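Local coordinates for protein peptidase M3B, oligoendopeptidase F (Enterococcus faecium, PDB 2QR4) that probably hydrolyses short peptides as an oligoendopeptidase F, a metallopeptidase of the M3 family in the MA clan, at residues L29-G32 and A33-L37; D466-G469 and K470-K474; S491-P494 and H495-Y498. One frame throughout, in Å; residues are numbered along the deposited sequence.

Contact 1: L29-G32 and A33-L37; sequences LDQG and ASQFL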
loop_
_atom_site.group_PDB
_atom_site.type_symbol
_atom_site.label_atom_id
_atom_site.label_comp_id
_atom_site.label_asym_id
_atom_site.label_seq_id
_atom_site.Cartn_x
_atom_site.Cartn_y
_atom_site.Cartn_z
ATOM N N LEU A 29 -19.543 -30.496 -10.575
ATOM C CA LEU A 29 -20.838 -29.819 -10.586
ATOM C C LEU A 29 -21.822 -30.369 -11.611
ATOM O O LEU A 29 -23.022 -30.399 -11.352
ATOM C CB LEU A 29 -20.684 -28.300 -10.738
ATOM C CG LEU A 29 -19.843 -27.645 -9.640
ATOM C CD1 LEU A 29 -19.986 -26.123 -9.632
ATOM C CD2 LEU A 29 -20.214 -28.219 -8.298
ATOM N N ASP A 30 -21.314 -30.804 -12.763
ATOM C CA ASP A 30 -22.163 -31.323 -13.836
ATOM C C ASP A 30 -22.514 -32.806 -13.679
ATOM O O ASP A 30 -23.127 -33.388 -14.570
ATOM C CB ASP A 30 -21.497 -31.111 -15.195
ATOM C CG ASP A 30 -20.250 -31.968 -15.377
ATOM O OD1 ASP A 30 -19.605 -31.853 -16.436
ATOM O OD2 ASP A 30 -19.908 -32.753 -14.466
ATOM N N GLN A 31 -22.122 -33.416 -12.564
ATOM C CA GLN A 31 -22.368 -34.844 -12.347
ATOM C C GLN A 31 -23.760 -35.153 -11.815
ATOM O O GLN A 31 -24.190 -36.302 -11.846
ATOM C CB GLN A 31 -21.331 -35.438 -11.390
ATOM C CG GLN A 31 -20.025 -35.846 -12.042
ATOM C CD GLN A 31 -18.964 -36.226 -11.025
ATOM O OE1 GLN A 31 -17.766 -36.044 -11.263
ATOM N NE2 GLN A 31 -19.395 -36.746 -9.879
ATOM N N GLY A 32 -24.458 -34.138 -11.314
ATOM C CA GLY A 32 -25.764 -34.360 -10.702
ATOM C C GLY A 32 -26.115 -33.366 -9.609
ATOM O O GLY A 32 -25.235 -32.693 -9.059
ATOM N N ALA A 33 -27.410 -33.278 -9.304
ATOM C CA ALA A 33 -27.938 -32.345 -8.303
ATOM C C ALA A 33 -27.322 -32.593 -6.933
ATOM O O ALA A 33 -27.088 -31.660 -6.165
ATOM C CB ALA A 33 -29.451 -32.455 -8.222
ATOM N N SER A 34 -27.058 -33.861 -6.648
ATOM C CA SER A 34 -26.441 -34.284 -5.401
ATOM C C SER A 34 -25.034 -33.704 -5.283
ATOM O O SER A 34 -24.698 -33.070 -4.288
ATOM C CB SER A 34 -26.412 -35.818 -5.350
ATOM O OG SER A 34 -25.881 -36.299 -4.134
ATOM N N GLN A 35 -24.224 -33.898 -6.319
ATOM C CA GLN A 35 -22.844 -33.447 -6.307
ATOM C C GLN A 35 -22.795 -31.938 -6.264
ATOM O O GLN A 35 -21.877 -31.347 -5.688
ATOM C CB GLN A 35 -22.110 -33.949 -7.544
ATOM C CG GLN A 35 -21.807 -35.439 -7.529
ATOM C CD GLN A 35 -22.974 -36.296 -8.008
ATOM O OE1 GLN A 35 -24.110 -35.829 -8.130
ATOM N NE2 GLN A 35 -22.691 -37.564 -8.283
ATOM N N PHE A 36 -23.801 -31.325 -6.880
ATOM C CA PHE A 36 -23.918 -29.876 -6.944
ATOM C C PHE A 36 -24.212 -29.348 -5.539
ATOM O O PHE A 36 -23.594 -28.391 -5.083
ATOM C CB PHE A 36 -25.046 -29.513 -7.912
ATOM C CG PHE A 36 -25.174 -28.047 -8.192
ATOM C CD1 PHE A 36 -24.286 -27.408 -9.037
ATOM C CD2 PHE A 36 -26.219 -27.315 -7.647
ATOM C CE1 PHE A 36 -24.413 -26.045 -9.310
ATOM C CE2 PHE A 36 -26.349 -25.953 -7.910
ATOM C CZ PHE A 36 -25.445 -25.318 -8.741
ATOM N N LEU A 37 -25.140 -30.007 -4.855
ATOM C CA LEU A 37 -25.498 -29.661 -3.487
ATOM C C LEU A 37 -24.302 -29.818 -2.569
ATOM O O LEU A 37 -24.030 -28.947 -1.747
ATOM C CB LEU A 37 -26.658 -30.545 -2.995
ATOM C CG LEU A 37 -27.151 -30.336 -1.555
ATOM C CD1 LEU A 37 -27.537 -28.890 -1.294
ATOM C CD2 LEU A 37 -28.318 -31.255 -1.232
#
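Ala33 follows Gly32 directly as the buried first residue of the helix, and its methyl touches Tyr106 and Glu109 of helix 100-109, a neighbour that returns later in the same contact. Gln35, two positions on, folds back over the loop. Its chain bends at chi2 (84°), which brings the amide round beside Gly32, with OE1 3.4 Å from Gly32 CA. On the way CG meets the amide nitrogen NE2 of Gln31 at 3.6 Å, and CD lies 3.9 Å from Gln31 CB. The two glutamines cross at about a right angle, their amide planes 81° apart, and the flank of one chain lies against the amide of the other. This is the start of helix 33-63, with Gly32 at the N-cap position: its backbone takes angles that call for glycine, since a CB would press against the preceding carbonyl oxygen and would also clash with Gln35 OE1. The carbonyl oxygen of Gly32 accepts the N-H of Phe36 at 2.9 Å (N to O), the first bond of the alpha-helical pattern, and the N-H lies in the carbonyl plane. Phe36 itself reaches back to Leu29 in the loop. With CG anti to the backbone N (chi1 -173°), its CD1 comes within 4.1 Å of Leu29 CB, an apolar touch, while Leu29 O approaches CD1 obliquely at 4.0 Å. That oxygen is hydrogen-bonded by Tyr106 OH, and the Tyr106 ring also meets the ring of Phe36, their planes at about 45°. Leu29 and Phe36 both lean on Ile95 of helix 91-95.

Contact 2: D466-G469 and K470-K474; sequences DSYG and KLNAK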
loop_
_atom_site.group_PDB
_atom_site.type_symbol
_atom_site.label_atom_id
_atom_site.label_comp_id
_atom_site.label_asym_id
_atom_site.label_seq_id
_atom_site.Cartn_x
_atom_site.Cartn_y
_atom_site.Cartn_z
ATOM N N ASP A 466 -7.050 20.702 -3.109
ATOM C CA ASP A 466 -7.756 21.786 -3.804
ATOM C C ASP A 466 -9.197 21.375 -4.138
ATOM O O ASP A 466 -10.122 22.178 -4.028
ATOM C CB ASP A 466 -7.020 22.204 -5.095
ATOM C CG ASP A 466 -5.620 22.788 -4.827
ATOM O OD1 ASP A 466 -4.835 22.953 -5.799
ATOM O OD2 ASP A 466 -5.292 23.078 -3.650
ATOM N N SER A 467 -9.383 20.123 -4.558
ATOM C CA SER A 467 -10.699 19.627 -4.907
ATOM C C SER A 467 -11.572 19.566 -3.664
ATOM O O SER A 467 -12.707 20.045 -3.663
ATOM C CB SER A 467 -10.582 18.253 -5.550
ATOM O OG SER A 467 -10.025 18.376 -6.836
ATOM N N TYR A 468 -11.027 18.997 -2.596
ATOM C CA TYR A 468 -11.774 18.890 -1.346
ATOM C C TYR A 468 -12.090 20.260 -0.758
ATOM O O TYR A 468 -13.222 20.523 -0.343
ATOM C CB TYR A 468 -11.034 18.034 -0.320
ATOM C CG TYR A 468 -11.894 17.679 0.855
ATOM C CD1 TYR A 468 -12.687 16.543 0.838
ATOM C CD2 TYR A 468 -11.931 18.483 1.972
ATOM C CE1 TYR A 468 -13.487 16.221 1.907
ATOM C CE2 TYR A 468 -12.721 18.163 3.058
ATOM C CZ TYR A 468 -13.504 17.042 3.016
ATOM O OH TYR A 468 -14.295 16.738 4.100
ATOM N N GLY A 469 -11.098 21.143 -0.736
ATOM C CA GLY A 469 -11.357 22.532 -0.344
ATOM C C GLY A 469 -12.534 23.165 -1.076
ATOM O O GLY A 469 -13.376 23.827 -0.458
ATOM N N LYS A 470 -12.615 22.963 -2.390
ATOM C CA LYS A 470 -13.698 23.583 -3.165
ATOM C C LYS A 470 -15.063 23.000 -2.830
ATOM O O LYS A 470 -16.047 23.735 -2.706
ATOM C CB LYS A 470 -13.438 23.476 -4.670
ATOM C CG LYS A 470 -12.474 24.526 -5.172
ATOM C CD LYS A 470 -11.773 24.115 -6.461
ATOM C CE LYS A 470 -10.703 25.164 -6.809
ATOM N NZ LYS A 470 -10.377 25.157 -8.253
ATOM N N LEU A 471 -15.106 21.680 -2.675
ATOM C CA LEU A 471 -16.347 20.966 -2.393
ATOM C C LEU A 471 -16.853 21.394 -1.020
ATOM O O LEU A 471 -18.051 21.604 -0.818
ATOM C CB LEU A 471 -16.106 19.450 -2.432
ATOM C CG LEU A 471 -17.285 18.495 -2.242
ATOM C CD1 LEU A 471 -18.237 18.566 -3.414
ATOM C CD2 LEU A 471 -16.787 17.067 -2.065
ATOM N N ASN A 472 -15.928 21.559 -0.083
ATOM C CA ASN A 472 -16.299 21.987 1.256
ATOM C C ASN A 472 -16.969 23.361 1.244
ATOM O O ASN A 472 -17.977 23.573 1.921
ATOM C CB ASN A 472 -15.082 21.999 2.181
ATOM C CG ASN A 472 -15.470 21.898 3.649
ATOM O OD1 ASN A 472 -15.865 20.843 4.133
ATOM N ND2 ASN A 472 -15.355 22.997 4.357
ATOM N N ALA A 473 -16.417 24.278 0.455
ATOM C CA ALA A 473 -16.912 25.653 0.379
ATOM C C ALA A 473 -18.271 25.682 -0.292
ATOM O O ALA A 473 -19.135 26.468 0.094
ATOM C CB ALA A 473 -15.913 26.549 -0.388
ATOM N N LYS A 474 -18.449 24.823 -1.299
ATOM C CA LYS A 474 -19.734 24.676 -1.985
ATOM C C LYS A 474 -20.806 24.223 -0.991
ATOM O O LYS A 474 -21.923 24.732 -0.988
ATOM C CB LYS A 474 -19.618 23.642 -3.119
ATOM C CG LYS A 474 -20.897 23.459 -3.960
ATOM C CD LYS A 474 -20.738 22.454 -5.128
ATOM C CE LYS A 474 -20.955 21.008 -4.640
ATOM N NZ LYS A 474 -21.078 19.987 -5.743
#
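Asn472 N donates to Tyr468 O at 2.9 Å, the shortest of four successive backbone bonds that run between the two segments; at 160° it is also fairly straight. The side chains of the same pair only brush, Tyr468 CE2 standing 4.3 Å from Asn472 OD1, which approaches the ring obliquely. Each polar end is engaged elsewhere: Asn472 OD1 accepts from Gln441 NE2, and Tyr468 OH pairs with Glu489, while Phe445 meets the tyrosine ring edge-to-face. The bonds follow the regular alpha-helical pattern within helix 461-476, in which every carbonyl from Asp466 to Gly469 takes the N-H four residues ahead; the glycine sits mid-helix and keeps this bonding, its O receiving Ala473 N at 3.2 Å. Lys470 runs its aliphatic chain back along the turn. Its CG lies anti to the carbonyl carbon (chi1 -81°) and the chain is extended beyond, which carries both CG and CD past Asp466 O, the CD to O distance being 3.5 Å. The same oxygen accepts Lys470 N at 3.1 Å, so methylenes lie alongside a bonded carbonyl. The charged ends stay apart, with Lys470 NZ 6.4 Å from Asp466 OD1; the carboxylate forms a salt bridge with Lys487 instead. Leu471 touches Glu444 of helix 418-454, and Tyr468 packs on Gln441 and Phe442 of the same helix.

Contact 3: S491-P494 and H495-Y498; sequences SRIP and HFYY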
loop_
_atom_site.group_PDB
_atom_site.type_symbol
_atom_site.label_atom_id
_atom_site.label_comp_id
_atom_site.label_asym_id
_atom_site.label_seq_id
_atom_site.Cartn_x
_atom_site.Cartn_y
_atom_site.Cartn_z
ATOM N N SER A 491 -7.994 13.147 4.118
ATOM C CA SER A 491 -6.958 12.188 4.442
ATOM C C SER A 491 -7.149 11.498 5.790
ATOM O O SER A 491 -6.433 10.550 6.104
ATOM C CB SER A 491 -5.571 12.851 4.379
ATOM O OG SER A 491 -5.365 13.749 5.460
ATOM N N ARG A 492 -8.101 11.960 6.588
ATOM C CA ARG A 492 -8.286 11.367 7.909
ATOM C C ARG A 492 -9.579 10.560 8.029
ATOM O O ARG A 492 -9.875 10.001 9.087
ATOM C CB ARG A 492 -8.197 12.427 9.007
ATOM C CG ARG A 492 -9.256 13.502 8.921
ATOM C CD ARG A 492 -9.007 14.631 9.940
ATOM N NE ARG A 492 -9.629 14.353 11.224
ATOM C CZ ARG A 492 -10.892 14.644 11.526
ATOM N NH1 ARG A 492 -11.368 14.333 12.726
ATOM N NH2 ARG A 492 -11.684 15.237 10.634
ATOM N N ILE A 493 -10.314 10.459 6.925
ATOM C CA ILE A 493 -11.621 9.784 6.903
ATOM C C ILE A 493 -11.503 8.301 6.527
ATOM O O ILE A 493 -11.301 7.974 5.371
ATOM C CB ILE A 493 -12.545 10.494 5.909
ATOM C CG1 ILE A 493 -12.803 11.928 6.394
ATOM C CG2 ILE A 493 -13.844 9.726 5.732
ATOM C CD1 ILE A 493 -13.550 12.757 5.400
ATOM N N PRO A 494 -11.636 7.406 7.512
ATOM C CA PRO A 494 -11.498 5.946 7.331
ATOM C C PRO A 494 -12.449 5.387 6.266
ATOM O O PRO A 494 -12.128 4.404 5.593
ATOM C CB PRO A 494 -11.888 5.365 8.715
ATOM C CG PRO A 494 -11.761 6.504 9.683
ATOM C CD PRO A 494 -11.996 7.773 8.898
ATOM N N HIS A 495 -13.607 6.015 6.111
ATOM C CA HIS A 495 -14.646 5.473 5.242
ATOM C C HIS A 495 -14.277 5.487 3.783
ATOM O O HIS A 495 -14.871 4.754 2.994
ATOM C CB HIS A 495 -15.975 6.184 5.461
ATOM C CG HIS A 495 -16.604 5.858 6.775
ATOM N ND1 HIS A 495 -16.412 6.628 7.903
ATOM C CD2 HIS A 495 -17.385 4.821 7.154
ATOM C CE1 HIS A 495 -17.072 6.090 8.914
ATOM N NE2 HIS A 495 -17.673 4.996 8.485
ATOM N N PHE A 496 -13.288 6.299 3.422
ATOM C CA PHE A 496 -12.853 6.348 2.033
ATOM C C PHE A 496 -12.095 5.092 1.651
ATOM O O PHE A 496 -11.863 4.870 0.469
ATOM C CB PHE A 496 -11.979 7.563 1.770
ATOM C CG PHE A 496 -12.737 8.844 1.708
ATOM C CD1 PHE A 496 -14.051 8.863 1.243
ATOM C CD2 PHE A 496 -12.140 10.037 2.095
ATOM C CE1 PHE A 496 -14.759 10.055 1.169
ATOM C CE2 PHE A 496 -12.845 11.234 2.035
ATOM C CZ PHE A 496 -14.153 11.242 1.561
ATOM N N TYR A 497 -11.693 4.303 2.654
ATOM C CA TYR A 497 -11.028 2.992 2.448
ATOM C C TYR A 497 -12.025 1.814 2.505
ATOM O O TYR A 497 -11.641 0.647 2.600
ATOM C CB TYR A 497 -9.902 2.765 3.480
ATOM C CG TYR A 497 -8.752 3.733 3.337
ATOM C CD1 TYR A 497 -7.661 3.435 2.512
ATOM C CD2 TYR A 497 -8.763 4.964 4.004
ATOM C CE1 TYR A 497 -6.602 4.325 2.375
ATOM C CE2 TYR A 497 -7.704 5.868 3.866
ATOM C CZ TYR A 497 -6.627 5.537 3.056
ATOM O OH TYR A 497 -5.594 6.428 2.897
ATOM N N TYR A 498 -13.311 2.128 2.476
ATOM C CA TYR A 498 -14.320 1.103 2.287
ATOM C C TYR A 498 -14.567 1.075 0.787
ATOM O O TYR A 498 -13.625 1.195 0.004
ATOM C CB TYR A 498 -15.581 1.450 3.066
ATOM C CG TYR A 498 -15.409 1.306 4.568
ATOM C CD1 TYR A 498 -14.148 1.371 5.153
ATOM C CD2 TYR A 498 -16.502 1.114 5.400
ATOM C CE1 TYR A 498 -13.974 1.242 6.522
ATOM C CE2 TYR A 498 -16.340 0.983 6.779
ATOM C CZ TYR A 498 -15.072 1.050 7.327
ATOM O OH TYR A 498 -14.906 0.918 8.681
HETATM O O HOH W 1 -6.378 8.750 3.830
#
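Ile493 lays its CG2 methyl over one face of the Phe496 ring, 4.1 Å from the ring centroid and 14° off the normal, a CH-pi contact. The delta methyl CD1 lies on the same side of the ring, above the rim beside CE2 of Phe496 (3.8 Å), so both arms of the branched side chain pack on one face. The torsions explain the pose: Ile493 CG2 is anti to its backbone N, and Phe496 CG lies beside its own N (chi1 -74°), which swings the ring back over the isoleucine. Phe442 of helix 418-454 touches Ile493, while Glu446 and Met449 of that helix touch Phe496. The backbone beneath is a short 3-10 turn: Ile493 O accepts Phe496 N at 3.2 Å and Pro494 O accepts Tyr497 N at 3.0 Å, each three residues on. In both bonds the donor stands above the carbonyl plane, 46° out of it. The turn belongs to the connection between helices 461-476 and 503-520. Tyr497 and Tyr498, at its close and just after it, meet Pro494 O differently. Tyr497 presents its edge, the oxygen lying near the ring plane 3.8 Å from CD2, whereas Tyr498 approaches the same oxygen obliquely through CD1. The Tyr498 ring also has His495 CA over one face, offset toward the rim. At the far end of the Tyr497 ring, a water bridges back to Ser491, donating to its O at 2.9 Å and lying 2.6 Å from Tyr497 OH. That hydroxyl is hydrogen-bonded to Thr214 as well, and the ring stacks on Phe153, tying the turn to helices 208-228 and 143-160.

Along the chain the three contacts follow in series, contact 1 near the N-terminus and the others in the later part. Contact 1, at the start of helix 33-63, lies about 56 Å from contact 2 and about 43 Å from contact 3 between centres, and touches neither; it and contact 2 are on opposite sides of the chain's centre. Contacts 2 and 3 are close, about 17 Å between centres, and meet where Tyr468 OH approaches Ile493 CD1 at 4.3 Å. Both belong to the M3 peptidase part of the chain and both lean on helix 418-454, so this long helix joins helix 461-476 to the 3-10 turn that follows it in this largely helical protein.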